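Local coordinates for Thiol:disulfide interchange protein DsbA (Neisseria meningitidis MC58, PDB 3HZ8) that probably serves as a periplasmic thiol-disulfide oxidoreductase of the DsbA type, passing its redox-active disulfide to newly exported proteins, at residues A3-E7 and G8-T12; L180-D183 and K184-E188. The protein carries 1 engineered substitution. All blocks are in the same frame, centred on the assembly; numbering follows the deposited sequence.

Contact 1: residues A3-E7 and G8-T12; sequences AGLVE and GQNYT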
loop_
_atom_site.group_PDB
_atom_site.type_symbol
_atom_site.label_atom_id
_atom_site.label_comp_id
_atom_site.label_asym_id
_atom_site.label_seq_id
_atom_site.Cartn_x
_atom_site.Cartn_y
_atom_site.Cartn_z
ATOM N N ALA A 3 -13.588 -8.247 -23.655
ATOM C CA ALA A 3 -14.201 -8.508 -22.350
ATOM C C ALA A 3 -13.218 -9.139 -21.357
ATOM O O ALA A 3 -12.344 -9.929 -21.740
ATOM C CB ALA A 3 -15.441 -9.391 -22.505
ATOM N N GLY A 4 -13.368 -8.785 -20.084
ATOM C CA GLY A 4 -12.479 -9.283 -19.044
ATOM C C GLY A 4 -11.082 -8.708 -19.163
ATOM O O GLY A 4 -10.902 -7.548 -19.527
ATOM N N LEU A 5 -10.092 -9.533 -18.856
ATOM C CA LEU A 5 -8.704 -9.098 -18.852
ATOM C C LEU A 5 -8.157 -8.921 -20.254
ATOM O O LEU A 5 -8.231 -9.832 -21.075
ATOM C CB LEU A 5 -7.865 -10.115 -18.084
ATOM C CG LEU A 5 -8.131 -10.142 -16.577
ATOM C CD1 LEU A 5 -7.410 -11.325 -15.977
ATOM C CD2 LEU A 5 -7.726 -8.824 -15.897
ATOM N N VAL A 6 -7.632 -7.734 -20.544
ATOM C CA VAL A 6 -7.006 -7.489 -21.833
ATOM C C VAL A 6 -5.633 -6.870 -21.588
ATOM O O VAL A 6 -5.522 -5.739 -21.122
ATOM C CB VAL A 6 -7.882 -6.576 -22.743
ATOM C CG1 VAL A 6 -7.143 -6.213 -24.028
ATOM C CG2 VAL A 6 -9.219 -7.251 -23.065
ATOM N N GLU A 7 -4.587 -7.632 -21.898
ATOM C CA GLU A 7 -3.242 -7.160 -21.681
ATOM C C GLU A 7 -2.961 -5.903 -22.484
ATOM O O GLU A 7 -3.244 -5.836 -23.691
ATOM C CB GLU A 7 -2.226 -8.248 -22.007
ATOM C CG GLU A 7 -0.837 -7.906 -21.499
ATOM C CD GLU A 7 0.184 -8.979 -21.781
ATOM O OE1 GLU A 7 -0.204 -10.127 -22.099
ATOM O OE2 GLU A 7 1.381 -8.669 -21.668
ATOM N N GLY A 8 -2.405 -4.903 -21.806
ATOM C CA GLY A 8 -2.119 -3.606 -22.406
ATOM C C GLY A 8 -3.268 -2.625 -22.280
ATOM O O GLY A 8 -3.100 -1.432 -22.578
ATOM N N GLN A 9 -4.432 -3.113 -21.844
ATOM C CA GLN A 9 -5.603 -2.260 -21.710
ATOM C C GLN A 9 -5.994 -2.064 -20.250
ATOM O O GLN A 9 -5.927 -0.954 -19.747
ATOM C CB GLN A 9 -6.767 -2.799 -22.530
ATOM C CG GLN A 9 -7.618 -1.719 -23.147
ATOM C CD GLN A 9 -8.450 -2.244 -24.296
ATOM O OE1 GLN A 9 -8.401 -1.705 -25.412
ATOM N NE2 GLN A 9 -9.207 -3.311 -24.044
ATOM N N ASN A 10 -6.391 -3.134 -19.570
ATOM C CA ASN A 10 -6.727 -3.015 -18.150
ATOM C C ASN A 10 -5.684 -3.625 -17.207
ATOM O O ASN A 10 -5.806 -3.503 -16.000
ATOM C CB ASN A 10 -8.160 -3.492 -17.828
ATOM C CG ASN A 10 -8.435 -4.901 -18.285
ATOM O OD1 ASN A 10 -7.526 -5.647 -18.663
ATOM N ND2 ASN A 10 -9.710 -5.275 -18.281
ATOM N N TYR A 11 -4.655 -4.256 -17.772
ATOM C CA TYR A 11 -3.510 -4.689 -16.971
ATOM C C TYR A 11 -2.287 -4.819 -17.843
ATOM O O TYR A 11 -2.385 -4.933 -19.078
ATOM C CB TYR A 11 -3.789 -6.009 -16.238
ATOM C CG TYR A 11 -3.613 -7.267 -17.087
ATOM C CD1 TYR A 11 -2.447 -8.044 -17.001
ATOM C CD2 TYR A 11 -4.617 -7.695 -17.967
ATOM C CE1 TYR A 11 -2.296 -9.205 -17.764
ATOM C CE2 TYR A 11 -4.465 -8.847 -18.730
ATOM C CZ TYR A 11 -3.298 -9.597 -18.631
ATOM O OH TYR A 11 -3.134 -10.755 -19.378
ATOM N N THR A 12 -1.127 -4.790 -17.196
ATOM C CA THR A 12 0.132 -5.098 -17.861
ATOM C C THR A 12 0.924 -6.067 -16.994
ATOM O O THR A 12 0.566 -6.313 -15.836
ATOM C CB THR A 12 0.973 -3.836 -18.134
ATOM O OG1 THR A 12 1.135 -3.101 -16.916
ATOM C CG2 THR A 12 0.314 -2.951 -19.202
HETATM O O HOH W 1 -0.796 -11.819 -19.762
#

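Contact 2: residues L180-D183 and K184-E188; sequences LLAD and KVREE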
loop_
_atom_site.group_PDB
_atom_site.type_symbol
_atom_site.label_atom_id
_atom_site.label_comp_id
_atom_site.label_asym_id
_atom_site.label_seq_id
_atom_site.Cartn_x
_atom_site.Cartn_y
_atom_site.Cartn_z
ATOM N N LEU A 180 -10.418 -10.256 -11.064
ATOM C CA LEU A 180 -10.095 -11.097 -12.219
ATOM C C LEU A 180 -8.638 -11.524 -12.186
ATOM O O LEU A 180 -8.326 -12.693 -12.459
ATOM C CB LEU A 180 -10.411 -10.377 -13.545
ATOM C CG LEU A 180 -11.874 -10.047 -13.866
ATOM C CD1 LEU A 180 -11.931 -9.194 -15.118
ATOM C CD2 LEU A 180 -12.633 -11.342 -14.058
ATOM N N LEU A 181 -7.746 -10.585 -11.859
ATOM C CA LEU A 181 -6.325 -10.913 -11.747
ATOM C C LEU A 181 -6.064 -11.904 -10.630
ATOM O O LEU A 181 -5.250 -12.811 -10.783
ATOM C CB LEU A 181 -5.484 -9.658 -11.541
ATOM C CG LEU A 181 -5.358 -8.747 -12.760
ATOM C CD1 LEU A 181 -4.670 -7.430 -12.385
ATOM C CD2 LEU A 181 -4.620 -9.442 -13.891
ATOM N N ALA A 182 -6.776 -11.753 -9.519
ATOM C CA ALA A 182 -6.626 -12.676 -8.389
ATOM C C ALA A 182 -6.987 -14.116 -8.753
ATOM O O ALA A 182 -6.306 -15.063 -8.331
ATOM C CB ALA A 182 -7.437 -12.200 -7.213
ATOM N N ASP A 183 -8.058 -14.276 -9.532
ATOM C CA ASP A 183 -8.458 -15.589 -10.045
ATOM C C ASP A 183 -7.404 -16.138 -11.016
ATOM O O ASP A 183 -7.048 -17.321 -10.954
ATOM C CB ASP A 183 -9.843 -15.511 -10.702
ATOM C CG ASP A 183 -10.246 -16.808 -11.387
ATOM O OD1 ASP A 183 -10.509 -17.801 -10.683
ATOM O OD2 ASP A 183 -10.292 -16.828 -12.632
ATOM N N LYS A 184 -6.884 -15.275 -11.894
ATOM C CA LYS A 184 -5.844 -15.675 -12.849
ATOM C C LYS A 184 -4.618 -16.219 -12.103
ATOM O O LYS A 184 -4.114 -17.301 -12.438
ATOM C CB LYS A 184 -5.464 -14.496 -13.759
ATOM C CG LYS A 184 -4.447 -14.812 -14.850
ATOM C CD LYS A 184 -4.194 -13.574 -15.705
ATOM C CE LYS A 184 -3.144 -13.807 -16.785
ATOM N NZ LYS A 184 -3.605 -14.756 -17.841
ATOM N N VAL A 185 -4.165 -15.471 -11.097
ATOM C CA VAL A 185 -3.053 -15.878 -10.223
ATOM C C VAL A 185 -3.338 -17.181 -9.477
ATOM O O VAL A 185 -2.518 -18.100 -9.499
ATOM C CB VAL A 185 -2.721 -14.755 -9.195
ATOM C CG1 VAL A 185 -1.793 -15.261 -8.083
ATOM C CG2 VAL A 185 -2.108 -13.563 -9.904
ATOM N N ARG A 186 -4.488 -17.237 -8.805
ATOM C CA ARG A 186 -4.892 -18.379 -7.990
ATOM C C ARG A 186 -4.765 -19.658 -8.801
ATOM O O ARG A 186 -4.201 -20.653 -8.333
ATOM C CB ARG A 186 -6.338 -18.181 -7.505
ATOM C CG ARG A 186 -6.805 -19.125 -6.413
ATOM C CD ARG A 186 -8.228 -18.779 -5.987
ATOM N NE ARG A 186 -8.293 -17.641 -5.066
ATOM C CZ ARG A 186 -8.810 -16.447 -5.352
ATOM N NH1 ARG A 186 -9.334 -16.200 -6.546
ATOM N NH2 ARG A 186 -8.815 -15.496 -4.429
ATOM N N GLU A 187 -5.253 -19.618 -10.034
ATOM C CA GLU A 187 -5.264 -20.802 -10.882
ATOM C C GLU A 187 -3.949 -21.070 -11.627
ATOM O O GLU A 187 -3.652 -22.219 -11.971
ATOM C CB GLU A 187 -6.472 -20.775 -11.815
ATOM C CG GLU A 187 -7.824 -20.706 -11.069
ATOM C CD GLU A 187 -7.996 -21.754 -9.955
ATOM O OE1 GLU A 187 -7.280 -22.783 -9.953
ATOM O OE2 GLU A 187 -8.865 -21.549 -9.074
ATOM N N GLU A 188 -3.164 -20.020 -11.856
ATOM C CA GLU A 188 -1.791 -20.159 -12.350
ATOM C C GLU A 188 -0.923 -20.883 -11.334
ATOM O O GLU A 188 -0.212 -21.827 -11.682
ATOM C CB GLU A 188 -1.165 -18.787 -12.627
ATOM C CG GLU A 188 -1.570 -18.177 -13.937
ATOM C CD GLU A 188 -0.837 -16.888 -14.241
ATOM O OE1 GLU A 188 -0.496 -16.131 -13.304
ATOM O OE2 GLU A 188 -0.607 -16.626 -15.438
HETATM O O HOH W 2 -9.938 -19.206 -8.578
#

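Contact 1: residues A3-E7 and G8-T12
The carbonyl oxygen of Val6 is gripped by two backbone donors of the turn that follows it: Gln9 N at 2.9 Å from Val6 O, tilted from the carbonyl plane, and Asn10 N at 3.2 Å from Val6 O, within that plane. The side chain of Asn10 then reaches back to the backbone of the segment leading into the turn. Its CG sits between backbone N and carbonyl carbon (chi1 55°), which brings OD1 within 2.8 Å of Val6 N in a nearly straight bond (173°) tilted from the Asn10 carbonyl plane, while ND2 donates to Gly4 O at 2.9 Å, approaching from above the Gly4 carbonyl plane. One amide thus uses both ends on the backbone, which fixes its rotation. Gly8, at positive phi, carries the chain round; Gly8 N donates to Tyr11 O, and a single beta bridge pairs Glu7 with Tyr11, just where the N-terminal edge strand 11-13 of the thioredoxin-fold sheet begins. The Tyr11 ring turns back along the preceding residues: Glu7 CA lies over one face in a CH-pi contact, 4.0 Å from the ring centroid, and Leu5 CB packs obliquely 3.7 Å from Tyr11 CE2. At the far end a water joins the Tyr11 and Glu7 side chains, 2.6 Å from Tyr11 OH, and donates to Glu7 OE1 at 2.9 Å. Beside the turn, Val6 CG1 runs alongside the Gln9 amide.

Contact 2: residues L180-D183 and K184-E188
Asp183 and Glu187, one helical turn apart, meet through a water that donates to both carboxylates, 2.6 Å from Asp183 OD1 and 2.6 Å from Glu187 OE2. The two carboxylate planes are turned 60° against each other, and with Asp183 OD1 only 4.4 Å from Glu187 OE2 the bridging water probably eases the repulsion of like charges. Glu187 CG, anti to its carbonyl carbon (chi1 -59°), lies against Asp183 O, and the bend at chi2 turns the carboxylate so that OE2 meets the water. Arg186 folds back as well: its chain bends at chi3 (-80°), laying the guanidinium with one face over Ala182 O, while NH1 comes to 3.7 Å from Asp183 CA. Asp183 OD1 stays beyond salt-bridge range of this group; the strong partner of Arg186 is Asp56, bound through NE. Under these side chains runs the regular i to i+4 ladder of an alpha helix, part of the long C-terminal helix 171-191 that packs on the thioredoxin-fold sheet. In it Val185 N donates to Leu181 O at 2.9 Å, and Arg186 N to Ala182 O, also at 2.9 Å; Lys184 and Glu187 make the equivalent bonds to Leu180 and Asp183. Val185 CG2 additionally rests 3.3 Å from Leu181 O. Farther out, Ala182 and Val185 pack on Val26 of strand 26-32, Leu181 and Val185 touch Tyr164, and Glu188 OE1 is hydrogen-bonded to the Tyr164 hydroxyl.

Contact 1 opens the chain and contact 2 lies near its end, yet their centres are only about 13 Å apart. Leu5 of contact 1 packs on contact 2, its CD2 3.7 Å from Leu181 CD2 and its CD1 3.9 Å from Lys184 CD, so the first residues lie against helix 171-191. Strand 11-13, entered from contact 1, is an outermost strand of the five-stranded sheet and pairs antiparallel with strand 164-166; Tyr164 and Val166 of that strand also touch the helix of contact 2. The N-terminal segment and the last helix therefore meet at one margin of the thioredoxin fold, where terminal turn, edge strand and last helix share an apolar seam.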